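Local coordinates for protein exoglucanase A (Cellulomonas fimi, PDB 7CBD) that hydrolyses the beta-1,4-glucosidic bonds of cellulose with inversion of anomeric configuration, releasing cellobiose from the non-reducing chain ends, and is represented here by its catalytic domain, at residues A[24-29]-A[44-49]; A[30-33]-A[37-40]; A[247-252]-A[317-322]; A[375-380]-A[409-414]. One frame throughout, in Å; residues are numbered along the deposited sequence.

Contact 1 of 4, residues A[24-29]-A[44-49]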
loop_
_atom_site.group_PDB
_atom_site.type_symbol
_atom_site.label_atom_id
_atom_site.label_comp_id
_atom_site.label_asym_id
_atom_site.label_seq_id
_atom_site.Cartn_x
_atom_site.Cartn_y
_atom_site.Cartn_z
ATOM N N SER A 24 -14.472 -12.844 -2.989
ATOM C CA SER A 24 -15.110 -11.765 -2.238
ATOM C C SER A 24 -15.621 -10.674 -3.171
ATOM O O SER A 24 -16.724 -10.148 -2.979
ATOM C CB SER A 24 -14.124 -11.184 -1.228
ATOM O OG SER A 24 -13.740 -12.174 -0.294
ATOM N N VAL A 25 -14.836 -10.322 -4.190
ATOM C CA VAL A 25 -15.271 -9.299 -5.135
ATOM C C VAL A 25 -16.480 -9.786 -5.923
ATOM O O VAL A 25 -17.464 -9.058 -6.098
ATOM C CB VAL A 25 -14.114 -8.893 -6.064
ATOM C CG1 VAL A 25 -14.623 -7.954 -7.147
ATOM C CG2 VAL A 25 -12.990 -8.255 -5.273
ATOM N N ASN A 26 -16.430 -11.027 -6.411
ATOM C CA ASN A 26 -17.560 -11.552 -7.173
ATOM C C ASN A 26 -18.825 -11.647 -6.322
ATOM O O ASN A 26 -19.933 -11.449 -6.833
ATOM C CB ASN A 26 -17.200 -12.903 -7.795
ATOM C CG ASN A 26 -16.289 -12.763 -9.002
ATOM O OD1 ASN A 26 -16.389 -11.802 -9.763
ATOM N ND2 ASN A 26 -15.398 -13.728 -9.184
ATOM N N ALA A 27 -18.692 -11.962 -5.031
ATOM C CA ALA A 27 -19.861 -11.950 -4.158
ATOM C C ALA A 27 -20.429 -10.542 -4.036
ATOM O O ALA A 27 -21.649 -10.345 -4.093
ATOM C CB ALA A 27 -19.506 -12.530 -2.789
ATOM N N ALA A 28 -19.552 -9.543 -3.888
ATOM C CA ALA A 28 -20.009 -8.158 -3.874
ATOM C C ALA A 28 -20.723 -7.803 -5.172
ATOM O O ALA A 28 -21.738 -7.095 -5.154
ATOM C CB ALA A 28 -18.834 -7.218 -3.624
ATOM N N ALA A 29 -20.211 -8.292 -6.305
ATOM C CA ALA A 29 -20.856 -8.023 -7.589
ATOM C C ALA A 29 -22.258 -8.616 -7.626
ATOM O O ALA A 29 -23.198 -7.980 -8.118
ATOM C CB ALA A 29 -20.006 -8.581 -8.731
ATOM N N THR A 44 -14.858 -7.065 -13.358
ATOM C CA THR A 44 -13.547 -6.742 -13.922
ATOM C C THR A 44 -12.492 -6.617 -12.830
ATOM O O THR A 44 -11.369 -7.114 -12.977
ATOM C CB THR A 44 -13.629 -5.446 -14.725
ATOM O OG1 THR A 44 -14.590 -5.609 -15.768
ATOM C CG2 THR A 44 -12.269 -5.092 -15.329
ATOM N N VAL A 45 -12.839 -5.964 -11.722
ATOM C CA VAL A 45 -11.895 -5.797 -10.620
ATOM C C VAL A 45 -11.425 -7.150 -10.095
ATOM O O VAL A 45 -10.251 -7.317 -9.734
ATOM C CB VAL A 45 -12.538 -4.933 -9.522
ATOM C CG1 VAL A 45 -11.696 -4.923 -8.249
ATOM C CG2 VAL A 45 -12.754 -3.514 -10.026
ATOM N N ALA A 46 -12.328 -8.137 -10.057
ATOM C CA ALA A 46 -12.016 -9.459 -9.507
ATOM C C ALA A 46 -10.906 -10.182 -10.264
ATOM O O ALA A 46 -10.303 -11.117 -9.719
ATOM C CB ALA A 46 -13.276 -10.328 -9.491
ATOM N N GLY A 47 -10.620 -9.783 -11.500
ATOM C CA GLY A 47 -9.556 -10.409 -12.251
ATOM C C GLY A 47 -8.182 -9.826 -12.024
ATOM O O GLY A 47 -7.214 -10.310 -12.616
ATOM N N GLN A 48 -8.058 -8.806 -11.175
ATOM C CA GLN A 48 -6.792 -8.101 -11.012
ATOM C C GLN A 48 -5.958 -8.688 -9.873
ATOM O O GLN A 48 -6.504 -9.241 -8.917
ATOM C CB GLN A 48 -7.060 -6.626 -10.738
ATOM C CG GLN A 48 -7.692 -5.948 -11.941
ATOM C CD GLN A 48 -6.797 -6.054 -13.158
ATOM O OE1 GLN A 48 -5.648 -5.628 -13.110
ATOM N NE2 GLN A 48 -7.300 -6.659 -14.237
ATOM N N PRO A 49 -4.630 -8.568 -9.974
ATOM C CA PRO A 49 -3.732 -9.141 -8.958
ATOM C C PRO A 49 -3.593 -8.230 -7.742
ATOM O O PRO A 49 -3.377 -7.022 -7.876
ATOM C CB PRO A 49 -2.395 -9.254 -9.703
ATOM C CG PRO A 49 -2.429 -8.112 -10.661
ATOM C CD PRO A 49 -3.881 -7.986 -11.102
#
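Val45, on helix 36-45, is the first residue of segment 44-49 to meet helix 19-30: its CG1 lies 4.4 Å from CG1 of Val25, a loose apolar contact between two beta-branched side chains. Phe420 touches both, so helix 417-425 packs over the place where the two valines meet. Ala46 comes next and makes the larger share of this segment's contact. Its CB points at the facing helix and is met by two successive side chains, CG1 of Val25 at 3.6 Å and OD1 of Asn26 at 3.5 Å. The valine methyl is brought there by a first torsion that sets CG1 anti to the backbone N (chi1 173°). Asn26 comes in with its amide end; its oxygen merely packs on the methyl. Helices 19-30 and 36-45, consecutive in the chain, run antiparallel as a helical hairpin of the family 6 catalytic domain. The CA atoms of Ala46 and Val25 approach to 5.5 Å, a spacing that suits a side chain as small as alanine. From Val45 to Gln48 the chain makes a type I turn, closed by the 3.0 Å bond from Gln48 N to Val45 O. This bend carries Gln48 off toward Phe345, Pro346 and Trp363.

Contact 2 of 4, residues A[30-33]-A[37-40]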
loop_
_atom_site.group_PDB
_atom_site.type_symbol
_atom_site.label_atom_id
_atom_site.label_comp_id
_atom_site.label_asym_id
_atom_site.label_seq_id
_atom_site.Cartn_x
_atom_site.Cartn_y
_atom_site.Cartn_z
ATOM N N GLY A 30 -22.416 -9.837 -7.103
ATOM C CA GLY A 30 -23.730 -10.450 -7.044
ATOM C C GLY A 30 -24.720 -9.633 -6.240
ATOM O O GLY A 30 -25.904 -9.572 -6.578
ATOM N N ARG A 31 -24.246 -8.976 -5.179
ATOM C CA ARG A 31 -25.121 -8.142 -4.366
ATOM C C ARG A 31 -25.487 -6.839 -5.056
ATOM O O ARG A 31 -26.345 -6.111 -4.545
ATOM C CB ARG A 31 -24.492 -7.889 -2.994
ATOM C CG ARG A 31 -24.352 -9.156 -2.169
ATOM C CD ARG A 31 -23.932 -8.877 -0.738
ATOM N NE ARG A 31 -22.555 -8.387 -0.620
ATOM C CZ ARG A 31 -21.483 -9.166 -0.476
ATOM N NH1 ARG A 31 -20.280 -8.624 -0.336
ATOM N NH2 ARG A 31 -21.608 -10.483 -0.476
ATOM N N GLN A 32 -24.879 -6.544 -6.207
ATOM C CA GLN A 32 -25.264 -5.410 -7.036
ATOM C C GLN A 32 -26.180 -5.816 -8.186
ATOM O O GLN A 32 -26.169 -5.179 -9.246
ATOM C CB GLN A 32 -24.030 -4.658 -7.542
ATOM C CG GLN A 32 -23.226 -4.010 -6.417
ATOM C CD GLN A 32 -24.057 -3.049 -5.583
ATOM O OE1 GLN A 32 -24.941 -2.359 -6.100
ATOM N NE2 GLN A 32 -23.773 -2.996 -4.284
ATOM N N SER A 33 -26.997 -6.853 -7.978
ATOM C CA SER A 33 -27.938 -7.289 -9.006
ATOM C C SER A 33 -28.845 -6.155 -9.465
ATOM O O SER A 33 -29.254 -6.121 -10.633
ATOM C CB SER A 33 -28.767 -8.454 -8.472
ATOM O OG SER A 33 -29.433 -8.085 -7.275
ATOM N N ALA A 37 -24.688 -2.597 -14.271
ATOM C CA ALA A 37 -23.472 -1.989 -14.805
ATOM C C ALA A 37 -22.384 -1.935 -13.740
ATOM O O ALA A 37 -21.205 -2.159 -14.034
ATOM C CB ALA A 37 -23.766 -0.590 -15.339
ATOM N N LEU A 38 -22.758 -1.636 -12.498
ATOM C CA LEU A 38 -21.778 -1.630 -11.422
ATOM C C LEU A 38 -21.286 -3.041 -11.135
ATOM O O LEU A 38 -20.083 -3.258 -10.938
ATOM C CB LEU A 38 -22.401 -1.006 -10.177
ATOM C CG LEU A 38 -21.533 -1.002 -8.923
ATOM C CD1 LEU A 38 -20.295 -0.155 -9.185
ATOM C CD2 LEU A 38 -22.336 -0.469 -7.750
ATOM N N ALA A 39 -22.196 -4.019 -11.134
ATOM C CA ALA A 39 -21.787 -5.411 -10.973
ATOM C C ALA A 39 -20.752 -5.811 -12.018
ATOM O O ALA A 39 -19.783 -6.510 -11.703
ATOM C CB ALA A 39 -23.009 -6.329 -11.045
ATOM N N ALA A 40 -20.947 -5.387 -13.271
ATOM C CA ALA A 40 -20.011 -5.746 -14.335
ATOM C C ALA A 40 -18.625 -5.156 -14.083
ATOM O O ALA A 40 -17.603 -5.807 -14.347
ATOM C CB ALA A 40 -20.565 -5.293 -15.689
#
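Gln32 meets Leu38 and Ala39 across the short turn between two helices, and the contact is one of van der Waals packing. The main chains come close, with CA of Gln32 5.3 Å from CA of Ala39, and the methyl of Ala39 packs against the start of the glutamine side chain and its backbone carbonyl. The methyl-to-methylene contact, CB of Ala39 to CB of Gln32 at 4.0 Å, is apolar. Alanine suits this close approach, since its side chain ends at the methyl.

The second kind of contact sets polar groups on apolar ones. The same Ala39 CB lies 3.8 Å from the carbonyl O of Gln32, a polar atom it merely packs on. The Gln32 chain bends at its second torsion (chi2 -57°), which carries the amide over the Leu38 branch, and CD2 of Leu38 packs along CG, CD and OE1 of the glutamine. The nearest approach is Gln32 OE1 to Leu38 CD2, 3.6 Å. The two side chains cross obliquely, and a long, bent glutamine suits a partly exposed place where both its methylenes and its amide can lie against apolar neighbours.

Within the loop, residues Gly30 to Ser33 form a type I turn whose closing bond, Ser33 N to Gly30 O, is weak at 3.2 Å. Arg31 in this turn forms a salt bridge with Glu417. The segment lies in the loop between helix 19-30 and helix 36-45, and helix 417-425 lies alongside, touching Gln32 through Val421 and Leu38 through Val424 and Lys425.

Contact 3 of 4, residues A[247-252]-A[317-322]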
loop_
_atom_site.group_PDB
_atom_site.type_symbol
_atom_site.label_atom_id
_atom_site.label_comp_id
_atom_site.label_asym_id
_atom_site.label_seq_id
_atom_site.Cartn_x
_atom_site.Cartn_y
_atom_site.Cartn_z
ATOM N N SER A 247 4.244 22.104 -8.417
ATOM C CA SER A 247 4.177 22.407 -6.993
ATOM C C SER A 247 4.961 23.655 -6.608
ATOM O O SER A 247 4.906 24.065 -5.443
ATOM C CB SER A 247 4.635 21.212 -6.163
ATOM O OG SER A 247 5.987 20.897 -6.438
ATOM N N SER A 248 5.693 24.257 -7.540
ATOM C CA SER A 248 6.359 25.526 -7.290
ATOM C C SER A 248 5.534 26.721 -7.750
ATOM O O SER A 248 5.997 27.859 -7.626
ATOM C CB SER A 248 7.738 25.547 -7.961
ATOM O OG SER A 248 8.558 24.493 -7.481
ATOM N N LEU A 249 4.331 26.491 -8.276
ATOM C CA LEU A 249 3.498 27.585 -8.757
ATOM C C LEU A 249 3.193 28.563 -7.635
ATOM O O LEU A 249 2.841 28.168 -6.518
ATOM C CB LEU A 249 2.190 27.032 -9.325
ATOM C CG LEU A 249 1.261 28.079 -9.933
ATOM C CD1 LEU A 249 1.924 28.685 -11.157
ATOM C CD2 LEU A 249 -0.100 27.473 -10.263
ATOM N N THR A 250 3.366 29.841 -7.930
ATOM C CA THR A 250 3.012 30.903 -7.008
ATOM C C THR A 250 1.934 31.749 -7.659
ATOM O O THR A 250 1.968 31.982 -8.870
ATOM C CB THR A 250 4.239 31.744 -6.607
ATOM O OG1 THR A 250 4.796 32.386 -7.760
ATOM C CG2 THR A 250 5.305 30.857 -5.966
ATOM N N ILE A 251 0.952 32.149 -6.858
ATOM C CA ILE A 251 -0.151 32.996 -7.289
ATOM C C ILE A 251 -0.077 34.260 -6.452
ATOM O O ILE A 251 -0.229 34.202 -5.224
ATOM C CB ILE A 251 -1.506 32.301 -7.082
ATOM C CG1 ILE A 251 -1.576 30.997 -7.881
ATOM C CG2 ILE A 251 -2.644 33.237 -7.470
ATOM C CD1 ILE A 251 -2.808 30.172 -7.568
ATOM N N ASN A 252 0.164 35.393 -7.112
ATOM C CA ASN A 252 0.302 36.685 -6.445
ATOM C C ASN A 252 1.308 36.613 -5.296
ATOM O O ASN A 252 1.038 37.028 -4.167
ATOM C CB ASN A 252 -1.054 37.239 -5.999
ATOM C CG ASN A 252 -1.889 37.734 -7.166
ATOM O OD1 ASN A 252 -1.479 37.635 -8.325
ATOM N ND2 ASN A 252 -3.066 38.273 -6.866
ATOM N N ASN A 317 -5.673 28.709 -1.215
ATOM C CA ASN A 317 -6.436 27.606 -0.640
ATOM C C ASN A 317 -7.640 27.255 -1.501
ATOM O O ASN A 317 -7.914 26.074 -1.735
ATOM C CB ASN A 317 -6.846 27.934 0.792
ATOM C CG ASN A 317 -5.748 27.638 1.775
ATOM O OD1 ASN A 317 -5.342 26.487 1.929
ATOM N ND2 ASN A 317 -5.225 28.676 2.416
ATOM N N ALA A 318 -8.362 28.266 -1.993
ATOM C CA ALA A 318 -9.460 28.000 -2.915
ATOM C C ALA A 318 -8.946 27.342 -4.186
ATOM O O ALA A 318 -9.577 26.420 -4.720
ATOM C CB ALA A 318 -10.193 29.304 -3.240
ATOM N N TYR A 319 -7.791 27.795 -4.677
ATOM C CA TYR A 319 -7.210 27.211 -5.880
ATOM C C TYR A 319 -6.872 25.747 -5.658
ATOM O O TYR A 319 -7.224 24.885 -6.473
ATOM C CB TYR A 319 -5.954 27.989 -6.268
ATOM C CG TYR A 319 -5.325 27.552 -7.568
ATOM C CD1 TYR A 319 -5.762 28.071 -8.780
ATOM C CD2 TYR A 319 -4.281 26.633 -7.587
ATOM C CE1 TYR A 319 -5.184 27.680 -9.975
ATOM C CE2 TYR A 319 -3.694 26.237 -8.778
ATOM C CZ TYR A 319 -4.149 26.769 -9.974
ATOM O OH TYR A 319 -3.585 26.389 -11.172
ATOM N N VAL A 320 -6.172 25.447 -4.563
ATOM C CA VAL A 320 -5.792 24.065 -4.295
ATOM C C VAL A 320 -7.025 23.212 -4.039
ATOM O O VAL A 320 -7.147 22.105 -4.570
ATOM C CB VAL A 320 -4.772 23.999 -3.144
ATOM C CG1 VAL A 320 -4.671 22.581 -2.589
ATOM C CG2 VAL A 320 -3.418 24.499 -3.626
ATOM N N ASP A 321 -7.974 23.724 -3.248
ATOM C CA ASP A 321 -9.123 22.910 -2.867
ATOM C C ASP A 321 -10.052 22.637 -4.045
ATOM O O ASP A 321 -10.712 21.591 -4.080
ATOM C CB ASP A 321 -9.864 23.560 -1.697
ATOM C CG ASP A 321 -9.069 23.503 -0.398
ATOM O OD1 ASP A 321 -8.070 22.743 -0.333
ATOM O OD2 ASP A 321 -9.441 24.223 0.557
ATOM N N ALA A 322 -10.115 23.547 -5.018
ATOM C CA ALA A 322 -10.949 23.302 -6.188
ATOM C C ALA A 322 -10.268 22.391 -7.201
ATOM O O ALA A 322 -10.951 21.721 -7.981
ATOM C CB ALA A 322 -11.318 24.624 -6.863
#
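The ring of Tyr319 receives Ile251 over one face and Leu249 near its hydroxyl end. CD1 of Ile251 stands 3.8 Å from the centroid of the Tyr319 ring and only 17° off the ring normal, a CH-pi contact. The methyl is shifted from the centre toward the root of the ring, so the nearest ring carbon is Tyr319 CG, 3.6 Å from Ile251 CD1. An extended second torsion (chi2 172°) stretches the isoleucine so that its terminal methyl is the atom that reaches across; the long branch makes up for backbones that come no nearer than 9.2 Å between the CA atoms of Ile251 and Tyr319.

Leu249 works at the far end of the same ring. Its side chain crosses the tyrosine at about a right angle, and its CD2 lies 3.8 Å from OH and 4.1 Å from CE2 of Tyr319, an oblique approach. Two residues apart on an extended chain, Leu249 and Ile251 both point toward the helix and divide the length of the ring between them. Their segment includes the short, weakly bonded strand 250-251, which pairs with strand 254-255 in a small antiparallel hairpin, and Tyr319 joins that hairpin to helix 316-323 in a region remote from the annotated catalytic residues. With CG anti to its backbone N (chi1 -175°), the tyrosine projects from the helix toward the hairpin. Replacing Tyr319 by an alanine would probably leave the methyls of Ile251 and Leu249 without the surface they rest on and open a gap between hairpin and helix. Leu244, from a nearby loop, also touches the tyrosine.

Contact 4 of 4, residues A[375-380]-A[409-414]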
loop_
_atom_site.group_PDB
_atom_site.type_symbol
_atom_site.label_atom_id
_atom_site.label_comp_id
_atom_site.label_asym_id
_atom_site.label_seq_id
_atom_site.Cartn_x
_atom_site.Cartn_y
_atom_site.Cartn_z
ATOM N N THR A 375 -15.795 2.040 15.009
ATOM C CA THR A 375 -16.216 2.130 16.401
ATOM C C THR A 375 -15.500 1.025 17.159
ATOM O O THR A 375 -14.899 0.127 16.563
ATOM C CB THR A 375 -17.728 1.933 16.585
ATOM O OG1 THR A 375 -18.068 0.580 16.269
ATOM C CG2 THR A 375 -18.534 2.882 15.709
ATOM N N ASP A 376 -15.580 1.084 18.487
ATOM C CA ASP A 376 -14.900 0.120 19.355
ATOM C C ASP A 376 -15.761 -1.136 19.512
ATOM O O ASP A 376 -16.332 -1.420 20.566
ATOM C CB ASP A 376 -14.582 0.759 20.699
ATOM C CG ASP A 376 -13.627 -0.074 21.530
ATOM O OD1 ASP A 376 -13.128 -1.101 21.020
ATOM O OD2 ASP A 376 -13.381 0.300 22.697
ATOM N N ILE A 377 -15.823 -1.911 18.438
ATOM C CA ILE A 377 -16.729 -3.062 18.386
ATOM C C ILE A 377 -16.061 -4.256 19.065
ATOM O O ILE A 377 -14.861 -4.498 18.848
ATOM C CB ILE A 377 -17.114 -3.377 16.936
ATOM C CG1 ILE A 377 -18.322 -4.316 16.887
ATOM C CG2 ILE A 377 -15.932 -3.926 16.125
ATOM C CD1 ILE A 377 -19.636 -3.595 16.697
ATOM N N PRO A 378 -16.776 -4.994 19.915
ATOM C CA PRO A 378 -16.219 -6.242 20.449
ATOM C C PRO A 378 -15.991 -7.241 19.324
ATOM O O PRO A 378 -16.789 -7.340 18.388
ATOM C CB PRO A 378 -17.302 -6.728 21.419
ATOM C CG PRO A 378 -18.111 -5.501 21.741
ATOM C CD PRO A 378 -18.091 -4.678 20.491
ATOM N N ASN A 379 -14.888 -7.983 19.415
ATOM C CA ASN A 379 -14.519 -8.847 18.301
ATOM C C ASN A 379 -13.627 -9.991 18.768
ATOM O O ASN A 379 -12.890 -9.869 19.755
ATOM C CB ASN A 379 -13.832 -8.051 17.186
ATOM C CG ASN A 379 -12.484 -7.500 17.603
ATOM O OD1 ASN A 379 -11.457 -8.156 17.436
ATOM N ND2 ASN A 379 -12.478 -6.281 18.131
ATOM N N ASP A 380 -13.695 -11.100 18.028
ATOM C CA ASP A 380 -12.920 -12.300 18.309
ATOM C C ASP A 380 -11.552 -12.296 17.636
ATOM O O ASP A 380 -10.930 -13.357 17.506
ATOM C CB ASP A 380 -13.713 -13.562 17.944
ATOM C CG ASP A 380 -14.092 -13.629 16.467
ATOM O OD1 ASP A 380 -13.740 -12.707 15.697
ATOM O OD2 ASP A 380 -14.749 -14.621 16.074
ATOM N N ALA A 409 -17.423 0.871 9.411
ATOM C CA ALA A 409 -16.267 0.124 8.920
ATOM C C ALA A 409 -16.003 -1.093 9.798
ATOM O O ALA A 409 -15.982 -0.964 11.028
ATOM C CB ALA A 409 -15.031 1.007 8.936
ATOM N N PRO A 410 -15.755 -2.262 9.216
ATOM C CA PRO A 410 -15.392 -3.443 10.006
ATOM C C PRO A 410 -13.894 -3.445 10.311
ATOM O O PRO A 410 -13.158 -2.536 9.936
ATOM C CB PRO A 410 -15.759 -4.591 9.068
ATOM C CG PRO A 410 -15.473 -4.051 7.710
ATOM C CD PRO A 410 -15.829 -2.568 7.774
ATOM N N LEU A 411 -13.452 -4.498 11.002
ATOM C CA LEU A 411 -12.047 -4.636 11.361
ATOM C C LEU A 411 -11.176 -4.669 10.110
ATOM O O LEU A 411 -11.625 -5.023 9.016
ATOM C CB LEU A 411 -11.814 -5.941 12.124
ATOM C CG LEU A 411 -12.474 -6.137 13.489
ATOM C CD1 LEU A 411 -12.130 -7.517 14.043
ATOM C CD2 LEU A 411 -12.056 -5.042 14.463
ATOM N N ALA A 412 -9.911 -4.294 10.282
ATOM C CA ALA A 412 -8.962 -4.324 9.179
ATOM C C ALA A 412 -8.967 -5.691 8.506
ATOM O O ALA A 412 -8.962 -6.727 9.175
ATOM C CB ALA A 412 -7.564 -4.011 9.706
ATOM N N GLY A 413 -9.009 -5.689 7.173
ATOM C CA GLY A 413 -9.009 -6.913 6.406
ATOM C C GLY A 413 -10.379 -7.485 6.110
ATOM O O GLY A 413 -10.499 -8.349 5.234
ATOM N N GLN A 414 -11.411 -7.039 6.820
ATOM C CA GLN A 414 -12.765 -7.503 6.574
ATOM C C GLN A 414 -13.392 -6.741 5.409
ATOM O O GLN A 414 -13.011 -5.608 5.095
ATOM C CB GLN A 414 -13.615 -7.334 7.833
ATOM C CG GLN A 414 -13.130 -8.170 9.006
ATOM C CD GLN A 414 -13.216 -9.656 8.725
ATOM O OE1 GLN A 414 -14.296 -10.187 8.473
ATOM N NE2 GLN A 414 -12.079 -10.335 8.762
#
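Asn379 and Leu411 form the main contact between these two loops. CD1 of Leu411 packs on the asparagine from CB to the amide, lying 3.5 Å from OD1 and 3.6 Å from CG, while CD2 of Leu411 sits 3.9 Å from ND2. Both methyls of Leu411 lie over the same face of the amide, CD1 nearer OD1 and CD2 nearer ND2. Ile377 adds a looser apolar touch at the margin, its CG2 4.4 Å from CD2 of Leu411.

The amide is fixed from within its own loop. ND2 of Asn379 donates to the carbonyl O of Ile377 at 3.1 Å in a nearly straight bond (166°), with the acceptor lying in the amide plane, and the other branch, OD1, accepts from the backbone N of Lys383. With chi1 at 67°, CG sits between the backbone N and the carbonyl carbon, bringing the amide back toward Ile377. A valine in place of Asn379 would probably leave Ile377 O and the Lys383 N-H without these partners and free the loop to shift against Leu411.

Farther out, Leu411 opens a type II turn ending at Gln414, and Gly413 suits its positive phi (90°). Ser370 OG is hydrogen-bonded to Pro410 O, tying the second loop to the residue next to Asp371, a predicted active-site residue about 10 Å from Leu411, side chain to side chain. This surface packing of two loops lies beside the predicted active site of a family 6 glycoside hydrolase domain.

Contacts 1 and 2 are buried and share helix 36-45: contact 2 is nested inside the chain closed by contact 1, and the two touch where Ala29 O lies 3.4 Å from Ala39 CB. Alanines allow close backbones in both, and helix 417-425 packs beside both. Contact 3 is partly buried and stands apart, its centre about 38 Å or more from those of the others; there a large aromatic ring spans widely separated backbones. Contact 4 is a surface contact between loops, the one in which a side-chain hydrogen bond within a segment holds the packing group. It alone lies near a predicted catalytic residue; its nearest atoms are about 7 Å from those of contact 1, without touching.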